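Local atomic coordinates of arginyl-trna synthetase (Thermus thermophilus, PDB entry 1IQ0), a protein that probably catalyses the ATP-dependent attachment of L-arginine to tRNA(Arg), releasing AMP and diphosphate, as a monomeric class I aminoacyl-tRNA synthetase. Residues F80-T84 and E85-R89; H205-R209 and G210-E214; G247-Q250 and K251-L255; M276-S279 and P280-G284; Q571-Q574 and R575-T579. All coordinates share one frame; numbering follows the deposited sequence.

Contact 1. Residues F80-T84 and E85-R89; sequences FRLRT and EALLR
Leu87 and Leu88 turn their backbone N-H groups back by four residues, Leu87 N to Arg83 O at 2.9 Å and Leu88 N to Thr84 O at 2.9 Å, so that the chain leaves its strand and enters a helix at once, with Arg83 in the N-cap position. Across this first turn the side chains meet in pairs. Leu87 holds its CG anti to the backbone N (chi1 -173°), which brings CD1 to 4.2 Å from Leu82 CB at the strand end; its side chain also touches Arg503 and Ala506 of helix 500-509. Thr84 and Leu88 run side by side in the same direction, with Thr84 CG2 3.9 Å from Leu88 CD1; the methyl branch of threonine gives the leucine an apolar neighbour. Ala86 is small enough to sit at the edge of the Arg83 guanidinium, its CB 4.1 Å from Arg83 CB, while the charge of Arg83 is met by Glu66. Within the helix, Arg89 NH2 meets Glu85 OE1 on its anti lone pair in a salt bridge of 2.8 Å, and the oxygen lies 13° from the guanidinium plane. An acidic residue in the first turn is also likely to suit the helix dipole. Strand 77-82 runs between strands 36-39 and 68-74 of an antiparallel sheet, and helix 84-92 turns Leu88, like Leu87, onto Ala506.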
loop_
_atom_site.group_PDB
_atom_site.type_symbol
_atom_site.label_atom_id
_atom_site.label_comp_id
_atom_site.label_asym_id
_atom_site.label_seq_id
_atom_site.Cartn_x
_atom_site.Cartn_y
_atom_site.Cartn_z
ATOM N N PHE A 80 -0.798 -32.076 4.085
ATOM C CA PHE A 80 -1.881 -32.485 3.211
ATOM C C PHE A 80 -1.435 -32.607 1.762
ATOM O O PHE A 80 -0.839 -31.682 1.200
ATOM C CB PHE A 80 -3.040 -31.485 3.285
ATOM C CG PHE A 80 -3.543 -31.241 4.673
ATOM C CD1 PHE A 80 -2.890 -30.346 5.514
ATOM C CD2 PHE A 80 -4.661 -31.919 5.149
ATOM C CE1 PHE A 80 -3.345 -30.128 6.818
ATOM C CE2 PHE A 80 -5.127 -31.711 6.449
ATOM C CZ PHE A 80 -4.467 -30.812 7.286
ATOM N N ARG A 81 -1.722 -33.754 1.164
ATOM C CA ARG A 81 -1.395 -33.976 -0.229
ATOM C C ARG A 81 -2.717 -33.765 -0.959
ATOM O O ARG A 81 -3.717 -34.401 -0.630
ATOM C CB ARG A 81 -0.861 -35.397 -0.442
ATOM C CG ARG A 81 -0.482 -35.721 -1.893
ATOM C CD ARG A 81 0.615 -36.781 -1.954
ATOM N NE ARG A 81 0.404 -37.842 -0.972
ATOM C CZ ARG A 81 -0.528 -38.784 -1.067
ATOM N NH1 ARG A 81 -1.345 -38.816 -2.111
ATOM N NH2 ARG A 81 -0.654 -39.686 -0.100
ATOM N N LEU A 82 -2.720 -32.857 -1.931
ATOM C CA LEU A 82 -3.925 -32.543 -2.680
ATOM C C LEU A 82 -4.175 -33.493 -3.840
ATOM O O LEU A 82 -3.248 -34.107 -4.365
ATOM C CB LEU A 82 -3.842 -31.108 -3.218
ATOM C CG LEU A 82 -3.652 -29.986 -2.183
ATOM C CD1 LEU A 82 -3.621 -28.637 -2.886
ATOM C CD2 LEU A 82 -4.783 -30.024 -1.151
ATOM N N ARG A 83 -5.436 -33.631 -4.229
ATOM C CA ARG A 83 -5.753 -34.470 -5.372
ATOM C C ARG A 83 -5.333 -33.620 -6.568
ATOM O O ARG A 83 -5.772 -32.476 -6.721
ATOM C CB ARG A 83 -7.252 -34.775 -5.448
ATOM C CG ARG A 83 -7.783 -35.637 -4.315
ATOM C CD ARG A 83 -9.136 -36.214 -4.688
ATOM N NE ARG A 83 -10.036 -35.180 -5.186
ATOM C CZ ARG A 83 -11.219 -35.418 -5.744
ATOM N NH1 ARG A 83 -11.654 -36.666 -5.878
ATOM N NH2 ARG A 83 -11.963 -34.405 -6.176
ATOM N N THR A 84 -4.468 -34.170 -7.404
ATOM C CA THR A 84 -3.978 -33.439 -8.564
ATOM C C THR A 84 -5.083 -32.785 -9.395
ATOM O O THR A 84 -4.980 -31.612 -9.745
ATOM C CB THR A 84 -3.119 -34.361 -9.428
ATOM O OG1 THR A 84 -2.002 -34.801 -8.641
ATOM C CG2 THR A 84 -2.605 -33.632 -10.675
ATOM N N GLU A 85 -6.143 -33.532 -9.686
ATOM C CA GLU A 85 -7.252 -33.004 -10.472
ATOM C C GLU A 85 -7.881 -31.772 -9.819
ATOM O O GLU A 85 -8.076 -30.742 -10.474
ATOM C CB GLU A 85 -8.325 -34.073 -10.658
ATOM C CG GLU A 85 -9.530 -33.591 -11.446
ATOM C CD GLU A 85 -10.676 -34.583 -11.429
ATOM O OE1 GLU A 85 -11.702 -34.315 -12.086
ATOM O OE2 GLU A 85 -10.553 -35.629 -10.755
ATOM N N ALA A 86 -8.205 -31.885 -8.532
ATOM C CA ALA A 86 -8.816 -30.783 -7.799
ATOM C C ALA A 86 -7.866 -29.594 -7.767
ATOM O O ALA A 86 -8.285 -28.447 -7.904
ATOM C CB ALA A 86 -9.162 -31.223 -6.373
ATOM N N LEU A 87 -6.583 -29.881 -7.582
ATOM C CA LEU A 87 -5.555 -28.849 -7.548
ATOM C C LEU A 87 -5.570 -28.067 -8.875
ATOM O O LEU A 87 -5.643 -26.837 -8.888
ATOM C CB LEU A 87 -4.200 -29.516 -7.326
ATOM C CG LEU A 87 -2.934 -28.704 -7.092
ATOM C CD1 LEU A 87 -1.860 -29.649 -6.584
ATOM C CD2 LEU A 87 -2.491 -28.000 -8.375
ATOM N N LEU A 88 -5.516 -28.791 -9.988
ATOM C CA LEU A 88 -5.532 -28.162 -11.305
ATOM C C LEU A 88 -6.815 -27.375 -11.528
ATOM O O LEU A 88 -6.784 -26.246 -12.011
ATOM C CB LEU A 88 -5.396 -29.220 -12.398
ATOM C CG LEU A 88 -4.067 -29.970 -12.428
ATOM C CD1 LEU A 88 -4.185 -31.220 -13.308
ATOM C CD2 LEU A 88 -2.991 -29.029 -12.945
ATOM N N ARG A 89 -7.944 -27.977 -11.171
ATOM C CA ARG A 89 -9.241 -27.335 -11.339
ATOM C C ARG A 89 -9.272 -25.988 -10.618
ATOM O O ARG A 89 -9.699 -24.976 -11.187
ATOM C CB ARG A 89 -10.339 -28.256 -10.807
ATOM C CG ARG A 89 -11.730 -27.933 -11.313
ATOM C CD ARG A 89 -12.707 -29.039 -10.945
ATOM N NE ARG A 89 -12.317 -30.327 -11.514
ATOM C CZ ARG A 89 -12.278 -30.594 -12.817
ATOM N NH1 ARG A 89 -12.607 -29.663 -13.704
ATOM N NH2 ARG A 89 -11.904 -31.795 -13.236
#

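Contact 2. Residues H205-R209 and G210-E214; sequences HALER and GELRE
Ala206 and Leu207 offer their carbonyls to the turn that follows their helix, and three kinds of interaction close it. The backbone bonds come first: Glu211 N reaches Ala206 O at 3.2 Å, and Gly210 N reaches Leu207 O at 2.9 Å, the latter from well above the carbonyl plane. Leu207 O also accepts from a water at 2.8 Å, which in turn accepts from Leu212 N, so one carbonyl serves both the helix end and the chain leaving it. The apolar contacts lie with Leu212. Its CD2 presses on Ala206 CB at 3.5 Å, tighter than usual for two carbons, and the small methyl of alanine suits so close an approach. Leu207, its CG anti to the backbone N (chi1 -172°), sets CD1 3.7 Å from Leu212 CB, the two side chains crossing at about a right angle; both also touch Leu160 of helix 154-165. The charged contact is a salt bridge, Arg209 NH1 to Glu211 OE2, modelled at 2.5 Å, shorter than usual and so doubtful in detail; the oxygen lies in the guanidinium plane and the carboxylate is turned 72° from it. Gly210 fits the positive phi of 76°, which side chains generally disfavour. The bonds from Gly210 N and Glu211 N complete a Schellman motif that ends helix 197-208 just before Leu212, at the N-cap position of helix 213-229.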
loop_
_atom_site.group_PDB
_atom_site.type_symbol
_atom_site.label_atom_id
_atom_site.label_comp_id
_atom_site.label_asym_id
_atom_site.label_seq_id
_atom_site.Cartn_x
_atom_site.Cartn_y
_atom_site.Cartn_z
ATOM N N HIS A 205 0.542 34.767 8.299
ATOM C CA HIS A 205 -0.696 35.256 8.902
ATOM C C HIS A 205 -1.808 35.303 7.845
ATOM O O HIS A 205 -2.928 34.859 8.089
ATOM C CB HIS A 205 -0.475 36.654 9.496
ATOM C CG HIS A 205 -1.689 37.234 10.155
ATOM N ND1 HIS A 205 -2.353 38.337 9.657
ATOM C CD2 HIS A 205 -2.352 36.872 11.279
ATOM C CE1 HIS A 205 -3.370 38.629 10.449
ATOM N NE2 HIS A 205 -3.392 37.755 11.440
ATOM N N ALA A 206 -1.498 35.841 6.669
ATOM C CA ALA A 206 -2.490 35.914 5.604
ATOM C C ALA A 206 -2.840 34.504 5.128
ATOM O O ALA A 206 -3.992 34.210 4.805
ATOM C CB ALA A 206 -1.958 36.755 4.435
ATOM N N LEU A 207 -1.840 33.631 5.089
ATOM C CA LEU A 207 -2.060 32.260 4.662
ATOM C C LEU A 207 -3.010 31.594 5.658
ATOM O O LEU A 207 -3.986 30.950 5.262
ATOM C CB LEU A 207 -0.733 31.498 4.616
ATOM C CG LEU A 207 -0.796 30.097 4.002
ATOM C CD1 LEU A 207 -1.027 30.207 2.494
ATOM C CD2 LEU A 207 0.518 29.362 4.279
ATOM N N GLU A 208 -2.724 31.766 6.946
ATOM C CA GLU A 208 -3.550 31.179 8.001
ATOM C C GLU A 208 -4.993 31.692 7.972
ATOM O O GLU A 208 -5.905 30.994 8.403
ATOM C CB GLU A 208 -2.907 31.427 9.380
ATOM C CG GLU A 208 -1.655 30.555 9.625
ATOM C CD GLU A 208 -0.972 30.795 10.965
ATOM O OE1 GLU A 208 -1.440 31.629 11.764
ATOM O OE2 GLU A 208 0.054 30.138 11.227
ATOM N N ARG A 209 -5.202 32.894 7.444
ATOM C CA ARG A 209 -6.548 33.471 7.356
ATOM C C ARG A 209 -7.295 32.914 6.143
ATOM O O ARG A 209 -8.438 33.289 5.884
ATOM C CB ARG A 209 -6.472 34.991 7.222
ATOM C CG ARG A 209 -5.707 35.687 8.330
ATOM C CD ARG A 209 -5.611 37.183 8.060
ATOM N NE ARG A 209 -6.431 37.910 9.010
ATOM C CZ ARG A 209 -7.579 38.507 8.731
ATOM N NH1 ARG A 209 -8.077 38.499 7.504
ATOM N NH2 ARG A 209 -8.249 39.076 9.708
ATOM N N GLY A 210 -6.630 32.035 5.396
ATOM C CA GLY A 210 -7.236 31.436 4.222
ATOM C C GLY A 210 -7.305 32.361 3.021
ATOM O O GLY A 210 -8.112 32.145 2.118
ATOM N N GLU A 211 -6.452 33.380 2.990
ATOM C CA GLU A 211 -6.464 34.345 1.899
ATOM C C GLU A 211 -5.527 34.056 0.722
ATOM O O GLU A 211 -5.492 34.823 -0.244
ATOM C CB GLU A 211 -6.205 35.750 2.469
ATOM C CG GLU A 211 -7.425 36.327 3.195
ATOM C CD GLU A 211 -7.094 37.494 4.112
ATOM O OE1 GLU A 211 -6.134 38.240 3.825
ATOM O OE2 GLU A 211 -7.809 37.677 5.120
ATOM N N LEU A 212 -4.782 32.954 0.791
ATOM C CA LEU A 212 -3.874 32.581 -0.292
ATOM C C LEU A 212 -4.140 31.166 -0.797
ATOM O O LEU A 212 -3.236 30.518 -1.326
ATOM C CB LEU A 212 -2.405 32.661 0.162
ATOM C CG LEU A 212 -1.695 33.999 0.409
ATOM C CD1 LEU A 212 -1.930 34.947 -0.767
ATOM C CD2 LEU A 212 -2.195 34.610 1.683
ATOM N N ARG A 213 -5.361 30.671 -0.642
ATOM C CA ARG A 213 -5.627 29.315 -1.087
ATOM C C ARG A 213 -5.392 29.095 -2.584
ATOM O O ARG A 213 -4.800 28.084 -2.978
ATOM C CB ARG A 213 -7.049 28.862 -0.741
ATOM C CG ARG A 213 -7.189 27.362 -1.018
ATOM C CD ARG A 213 -8.603 26.860 -1.218
ATOM N NE ARG A 213 -9.241 26.490 0.031
ATOM C CZ ARG A 213 -9.962 25.386 0.207
ATOM N NH1 ARG A 213 -10.141 24.526 -0.786
ATOM N NH2 ARG A 213 -10.513 25.150 1.385
ATOM N N GLU A 214 -5.853 30.023 -3.418
ATOM C CA GLU A 214 -5.674 29.873 -4.861
ATOM C C GLU A 214 -4.203 29.767 -5.220
ATOM O O GLU A 214 -3.821 28.945 -6.055
ATOM C CB GLU A 214 -6.315 31.040 -5.616
ATOM C CG GLU A 214 -7.800 31.185 -5.341
ATOM C CD GLU A 214 -8.521 29.853 -5.395
ATOM O OE1 GLU A 214 -8.501 29.210 -6.468
ATOM O OE2 GLU A 214 -9.100 29.443 -4.363
HETATM O O HOH W 1 -4.676 30.824 2.576
#

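Contact 3. Residues G247-Q250 and K251-L255; sequences GLLQ and KALAL
Leu249 and Leu253, one helical turn apart, lie side by side and point the same way, with Leu249 CD1 3.8 Å from Leu253 CD2. Leu249 reaches this position with CG anti to its own N (chi1 180°). Gln250 slants across the same leucine, its NE2 4.1 Å from Leu253 CD2, so that one methyl is met by both an apolar branch and an amide. An alanine in place of Leu253 would remove CD2, and would probably open a gap beside Leu249 and let its branch and the Gln250 amide turn more freely. Lys251 takes another direction: its extended chain runs back along the start of the helix, with CG 3.2 Å from Gly247 O, and carries NZ to the carbonyls of Ala246 and Glu317. A long, flexible amine suits this reach. Gly247 closes the preceding helix in a Schellman motif, its positive phi easy for a glycine, and stands at the N-cap position of the next, where its carbonyl receives Lys251 N at 3.2 Å. Ala252, with only a methyl, suits the interface where helix 248-256 packs on helix 301-312, with Leu248 on Trp311, Leu249 on Ala303 and Ala252 on Ala307.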
loop_
_atom_site.group_PDB
_atom_site.type_symbol
_atom_site.label_atom_id
_atom_site.label_comp_id
_atom_site.label_asym_id
_atom_site.label_seq_id
_atom_site.Cartn_x
_atom_site.Cartn_y
_atom_site.Cartn_z
ATOM N N GLY A 247 -14.039 23.995 12.655
ATOM C CA GLY A 247 -13.897 24.015 14.104
ATOM C C GLY A 247 -13.634 22.652 14.736
ATOM O O GLY A 247 -14.010 22.429 15.886
ATOM N N LEU A 248 -12.980 21.742 14.010
ATOM C CA LEU A 248 -12.716 20.410 14.551
ATOM C C LEU A 248 -11.867 20.456 15.818
ATOM O O LEU A 248 -12.092 19.685 16.750
ATOM C CB LEU A 248 -12.033 19.514 13.502
ATOM C CG LEU A 248 -12.807 19.210 12.213
ATOM C CD1 LEU A 248 -12.035 18.198 11.352
ATOM C CD2 LEU A 248 -14.175 18.656 12.569
ATOM N N LEU A 249 -10.899 21.365 15.856
ATOM C CA LEU A 249 -10.025 21.490 17.016
ATOM C C LEU A 249 -10.793 21.754 18.308
ATOM O O LEU A 249 -10.691 20.988 19.266
ATOM C CB LEU A 249 -9.011 22.609 16.793
ATOM C CG LEU A 249 -8.027 22.867 17.937
ATOM C CD1 LEU A 249 -7.327 21.566 18.370
ATOM C CD2 LEU A 249 -7.017 23.883 17.461
ATOM N N GLN A 250 -11.553 22.846 18.334
ATOM C CA GLN A 250 -12.338 23.205 19.515
ATOM C C GLN A 250 -13.315 22.108 19.916
ATOM O O GLN A 250 -13.490 21.840 21.100
ATOM C CB GLN A 250 -13.105 24.511 19.280
ATOM C CG GLN A 250 -12.214 25.740 19.176
ATOM C CD GLN A 250 -11.310 25.921 20.394
ATOM O OE1 GLN A 250 -11.786 26.010 21.529
ATOM N NE2 GLN A 250 -10.001 25.982 20.159
ATOM N N LYS A 251 -13.957 21.488 18.931
ATOM C CA LYS A 251 -14.906 20.415 19.196
ATOM C C LYS A 251 -14.208 19.228 19.843
ATOM O O LYS A 251 -14.741 18.624 20.775
ATOM C CB LYS A 251 -15.593 19.967 17.898
ATOM C CG LYS A 251 -16.495 21.034 17.281
ATOM C CD LYS A 251 -17.044 20.620 15.909
ATOM C CE LYS A 251 -17.791 21.795 15.254
ATOM N NZ LYS A 251 -18.314 21.472 13.890
ATOM N N ALA A 252 -13.014 18.895 19.351
ATOM C CA ALA A 252 -12.261 17.772 19.901
ATOM C C ALA A 252 -11.849 18.115 21.320
ATOM O O ALA A 252 -11.985 17.296 22.228
ATOM C CB ALA A 252 -11.014 17.478 19.044
ATOM N N LEU A 253 -11.343 19.331 21.500
ATOM C CA LEU A 253 -10.907 19.803 22.809
ATOM C C LEU A 253 -12.058 19.761 23.819
ATOM O O LEU A 253 -11.886 19.303 24.950
ATOM C CB LEU A 253 -10.358 21.229 22.686
ATOM C CG LEU A 253 -8.841 21.468 22.760
ATOM C CD1 LEU A 253 -8.070 20.229 22.404
ATOM C CD2 LEU A 253 -8.474 22.625 21.841
ATOM N N ALA A 254 -13.235 20.221 23.405
ATOM C CA ALA A 254 -14.396 20.227 24.291
ATOM C C ALA A 254 -14.808 18.807 24.649
ATOM O O ALA A 254 -15.196 18.535 25.779
ATOM C CB ALA A 254 -15.566 20.962 23.634
ATOM N N LEU A 255 -14.724 17.897 23.687
ATOM C CA LEU A 255 -15.095 16.512 23.945
ATOM C C LEU A 255 -14.093 15.871 24.910
ATOM O O LEU A 255 -14.482 15.176 25.847
ATOM C CB LEU A 255 -15.158 15.734 22.627
ATOM C CG LEU A 255 -15.483 14.239 22.693
ATOM C CD1 LEU A 255 -16.802 14.008 23.424
ATOM C CD2 LEU A 255 -15.549 13.686 21.275
#

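Contact 4. Residues M276-S279 and P280-G284; sequences MDAS and PVIPG
An Asx turn ends strand 274-277, with Asp277 bending over Ser279 and against the ring of Pro280. Asp277 OD2 accepts two bonds from Ser279, from N at 3.0 Å and from OG at 2.7 Å, both arriving from the same face of the carboxylate. The hydroxyl can join because OG stands between the backbone N and the carbonyl carbon (chi1 67°), where Ser279 OG also comes within 3.0 Å of Pro280 CD. Asp277 OD2 is 3.8 Å from Pro280 CD, the two side chains meeting at a slant. The chain then turns tightly about Ala278 O, which accepts from Val281 N at 3.2 Å, above the carbonyl plane, and from Ile282 N at 2.8 Å, nearly straight in line with the carbonyl. Pro280 suits the turn: its ring fixes phi near the value required, and no N-H of its own is needed there. Ala278 CB approaches Ile282 CD1 at 4.4 Å, and these two residues lean on Ala366 and Ala362 of helix 361-370. A leucine in place of Asp277 would probably leave Ser279 N and OG without their shared acceptor and set the hydroxyl free to turn. With two donors on one oxygen, the carboxylate is likely to remain ionised; the polar bonds fix the shape of the bend, while Ala278 and Ile282 hold it to the helix by apolar contact.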
loop_
_atom_site.group_PDB
_atom_site.type_symbol
_atom_site.label_atom_id
_atom_site.label_comp_id
_atom_site.label_asym_id
_atom_site.label_seq_id
_atom_site.Cartn_x
_atom_site.Cartn_y
_atom_site.Cartn_z
ATOM N N MET A 276 -3.509 15.618 28.640
ATOM C CA MET A 276 -4.256 14.368 28.583
ATOM C C MET A 276 -3.414 13.285 29.258
ATOM O O MET A 276 -2.283 13.020 28.841
ATOM C CB MET A 276 -4.514 13.960 27.129
ATOM C CG MET A 276 -5.351 12.697 26.988
ATOM S SD MET A 276 -5.439 12.081 25.298
ATOM C CE MET A 276 -6.511 13.293 24.560
ATOM N N ASP A 277 -3.958 12.670 30.301
ATOM C CA ASP A 277 -3.249 11.606 31.010
ATOM C C ASP A 277 -3.578 10.289 30.322
ATOM O O ASP A 277 -4.683 9.762 30.465
ATOM C CB ASP A 277 -3.693 11.562 32.479
ATOM C CG ASP A 277 -3.013 10.447 33.272
ATOM O OD1 ASP A 277 -3.435 10.202 34.421
ATOM O OD2 ASP A 277 -2.064 9.822 32.753
ATOM N N ALA A 278 -2.617 9.763 29.571
ATOM C CA ALA A 278 -2.808 8.513 28.843
ATOM C C ALA A 278 -2.495 7.251 29.654
ATOM O O ALA A 278 -2.656 6.140 29.146
ATOM C CB ALA A 278 -1.951 8.526 27.571
ATOM N N SER A 279 -2.060 7.407 30.902
ATOM C CA SER A 279 -1.710 6.238 31.715
ATOM C C SER A 279 -2.831 5.223 31.950
ATOM O O SER A 279 -2.580 4.020 31.986
ATOM C CB SER A 279 -1.117 6.672 33.065
ATOM O OG SER A 279 -2.073 7.321 33.886
ATOM N N PRO A 280 -4.082 5.685 32.106
ATOM C CA PRO A 280 -5.172 4.730 32.334
ATOM C C PRO A 280 -5.508 3.818 31.155
ATOM O O PRO A 280 -6.276 2.867 31.302
ATOM C CB PRO A 280 -6.343 5.631 32.729
ATOM C CG PRO A 280 -6.055 6.896 32.004
ATOM C CD PRO A 280 -4.571 7.070 32.197
ATOM N N VAL A 281 -4.940 4.100 29.988
ATOM C CA VAL A 281 -5.200 3.277 28.811
ATOM C C VAL A 281 -3.904 2.738 28.229
ATOM O O VAL A 281 -3.909 1.746 27.505
ATOM C CB VAL A 281 -5.946 4.068 27.707
ATOM C CG1 VAL A 281 -7.301 4.519 28.216
ATOM C CG2 VAL A 281 -5.116 5.259 27.264
ATOM N N ILE A 282 -2.797 3.394 28.554
ATOM C CA ILE A 282 -1.484 2.985 28.070
ATOM C C ILE A 282 -0.523 2.803 29.244
ATOM O O ILE A 282 0.045 3.772 29.755
ATOM C CB ILE A 282 -0.900 4.031 27.094
ATOM C CG1 ILE A 282 -1.768 4.102 25.835
ATOM C CG2 ILE A 282 0.537 3.675 26.737
ATOM C CD1 ILE A 282 -1.293 5.111 24.816
ATOM N N PRO A 283 -0.325 1.547 29.680
ATOM C CA PRO A 283 0.563 1.213 30.798
ATOM C C PRO A 283 2.040 1.427 30.486
ATOM O O PRO A 283 2.450 1.419 29.326
ATOM C CB PRO A 283 0.238 -0.253 31.055
ATOM C CG PRO A 283 -0.032 -0.762 29.675
ATOM C CD PRO A 283 -0.920 0.326 29.107
ATOM N N GLY A 284 2.831 1.621 31.538
ATOM C CA GLY A 284 4.260 1.822 31.375
ATOM C C GLY A 284 4.659 3.032 30.553
ATOM O O GLY A 284 4.886 2.926 29.348
#

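Contact 5. Residues Q571-Q574 and R575-T579; sequences QSLQ and RTLAT
The Gln571 amide stacks on one face of the Arg575 guanidinium, with Gln571 CD 3.6 Å above the plane over its centre and the two planes only 18° apart. The pair lies along one turn of helix 562-583, part of the DALR anticodon-binding domain. Gln571 NE2 and Arg575 NH2 come within 3.4 Å, but both are donors, so they touch as stacked planes without a hydrogen bond. Arg575 is extended from CG to NE (chi3 175°), which lays the group alongside the equally extended glutamine; two long, flat-ended chains suit this exposed side. The Gln574 amide is turned 51° from the guanidinium and meets the arginine lower down, its NE2 4.0 Å from Arg575 CG. On the buried side, Leu573 CD2 and Leu577 CD1 pack at 4.0 Å, and both leucines touch Leu535 of helix 525-544. Small Ser572 turns its OG to Ala91 O, joining this helix to helix 84-92. The threonine a turn later suits a buried helix face because its hydroxyl is satisfied locally: Ser572 O accepts from Thr576 N at 2.9 Å and from Thr576 OG1 at 2.8 Å, the two donors arriving from opposite faces of the carbonyl plane.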
loop_
_atom_site.group_PDB
_atom_site.type_symbol
_atom_site.label_atom_id
_atom_site.label_comp_id
_atom_site.label_asym_id
_atom_site.label_seq_id
_atom_site.Cartn_x
_atom_site.Cartn_y
_atom_site.Cartn_z
ATOM N N GLN A 571 -3.046 -19.134 -19.386
ATOM C CA GLN A 571 -4.023 -18.068 -19.257
ATOM C C GLN A 571 -4.206 -17.697 -17.788
ATOM O O GLN A 571 -4.250 -16.516 -17.437
ATOM C CB GLN A 571 -5.368 -18.496 -19.852
ATOM C CG GLN A 571 -6.443 -17.423 -19.717
ATOM C CD GLN A 571 -7.745 -17.813 -20.379
ATOM O OE1 GLN A 571 -8.357 -18.820 -20.023
ATOM N NE2 GLN A 571 -8.176 -17.018 -21.350
ATOM N N SER A 572 -4.321 -18.705 -16.933
ATOM C CA SER A 572 -4.482 -18.449 -15.507
ATOM C C SER A 572 -3.263 -17.683 -14.970
ATOM O O SER A 572 -3.398 -16.782 -14.139
ATOM C CB SER A 572 -4.655 -19.766 -14.745
ATOM O OG SER A 572 -4.602 -19.559 -13.345
ATOM N N LEU A 573 -2.075 -18.044 -15.444
ATOM C CA LEU A 573 -0.862 -17.360 -15.007
ATOM C C LEU A 573 -0.813 -15.906 -15.481
ATOM O O LEU A 573 -0.431 -15.021 -14.719
ATOM C CB LEU A 573 0.400 -18.070 -15.508
ATOM C CG LEU A 573 1.570 -17.140 -15.157
ATOM C CD1 LEU A 573 2.325 -17.674 -13.966
ATOM C CD2 LEU A 573 2.453 -16.931 -16.358
ATOM N N GLN A 574 -1.173 -15.662 -16.742
ATOM C CA GLN A 574 -1.149 -14.304 -17.274
ATOM C C GLN A 574 -2.177 -13.436 -16.549
ATOM O O GLN A 574 -1.912 -12.279 -16.240
ATOM C CB GLN A 574 -1.429 -14.300 -18.779
ATOM C CG GLN A 574 -2.884 -14.459 -19.146
ATOM C CD GLN A 574 -3.527 -13.162 -19.588
ATOM O OE1 GLN A 574 -3.098 -12.073 -19.206
ATOM N NE2 GLN A 574 -4.582 -13.275 -20.385
ATOM N N ARG A 575 -3.355 -13.995 -16.291
ATOM C CA ARG A 575 -4.394 -13.262 -15.585
ATOM C C ARG A 575 -3.959 -12.959 -14.147
ATOM O O ARG A 575 -4.203 -11.871 -13.638
ATOM C CB ARG A 575 -5.696 -14.063 -15.568
ATOM C CG ARG A 575 -6.455 -14.056 -16.884
ATOM C CD ARG A 575 -7.671 -14.960 -16.784
ATOM N NE ARG A 575 -8.510 -14.904 -17.977
ATOM C CZ ARG A 575 -9.618 -15.621 -18.138
ATOM N NH1 ARG A 575 -10.016 -16.451 -17.180
ATOM N NH2 ARG A 575 -10.333 -15.503 -19.249
ATOM N N THR A 576 -3.303 -13.918 -13.504
ATOM C CA THR A 576 -2.848 -13.725 -12.130
ATOM C C THR A 576 -1.757 -12.656 -12.047
ATOM O O THR A 576 -1.747 -11.840 -11.122
ATOM C CB THR A 576 -2.329 -15.048 -11.530
ATOM O OG1 THR A 576 -3.404 -15.995 -11.494
ATOM C CG2 THR A 576 -1.803 -14.834 -10.115
ATOM N N LEU A 577 -0.839 -12.655 -13.008
ATOM C CA LEU A 577 0.210 -11.648 -13.005
ATOM C C LEU A 577 -0.370 -10.267 -13.330
ATOM O O LEU A 577 0.039 -9.268 -12.737
ATOM C CB LEU A 577 1.304 -12.006 -14.006
ATOM C CG LEU A 577 2.159 -13.218 -13.643
ATOM C CD1 LEU A 577 3.241 -13.390 -14.693
ATOM C CD2 LEU A 577 2.785 -13.022 -12.246
ATOM N N ALA A 578 -1.327 -10.215 -14.259
ATOM C CA ALA A 578 -1.953 -8.946 -14.643
ATOM C C ALA A 578 -2.707 -8.345 -13.459
ATOM O O ALA A 578 -2.586 -7.158 -13.175
ATOM C CB ALA A 578 -2.921 -9.153 -15.827
ATOM N N THR A 579 -3.487 -9.177 -12.776
ATOM C CA THR A 579 -4.256 -8.742 -11.616
ATOM C C THR A 579 -3.323 -8.326 -10.479
ATOM O O THR A 579 -3.486 -7.255 -9.897
ATOM C CB THR A 579 -5.203 -9.866 -11.144
ATOM O OG1 THR A 579 -6.188 -10.094 -12.160
ATOM C CG2 THR A 579 -5.908 -9.484 -9.834
#

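Contacts 2 and 4 are surface turns, and contacts 1, 3 and 5 are partly buried. Contact 5 lies nearest the middle of the chain, its centre about 20 Å away against 31 to 33 Å for the others. Contacts 2, 3 and 4 all lie in the class I catalytic domain, with the centres of contacts 3 and 4 about 21 Å apart. Contacts 1 and 5, whose nearest atoms are about 7 Å apart, both pack on helix 500-509. Contact 5 lies wholly within one helix and contact 3 begins at the glycine that starts its helix; both combine regular helical bonds with leucine pairs. Contacts 2 and 4 rely on irregular turn bonds and polar or charged side chains, and contact 1 joins strand to helix.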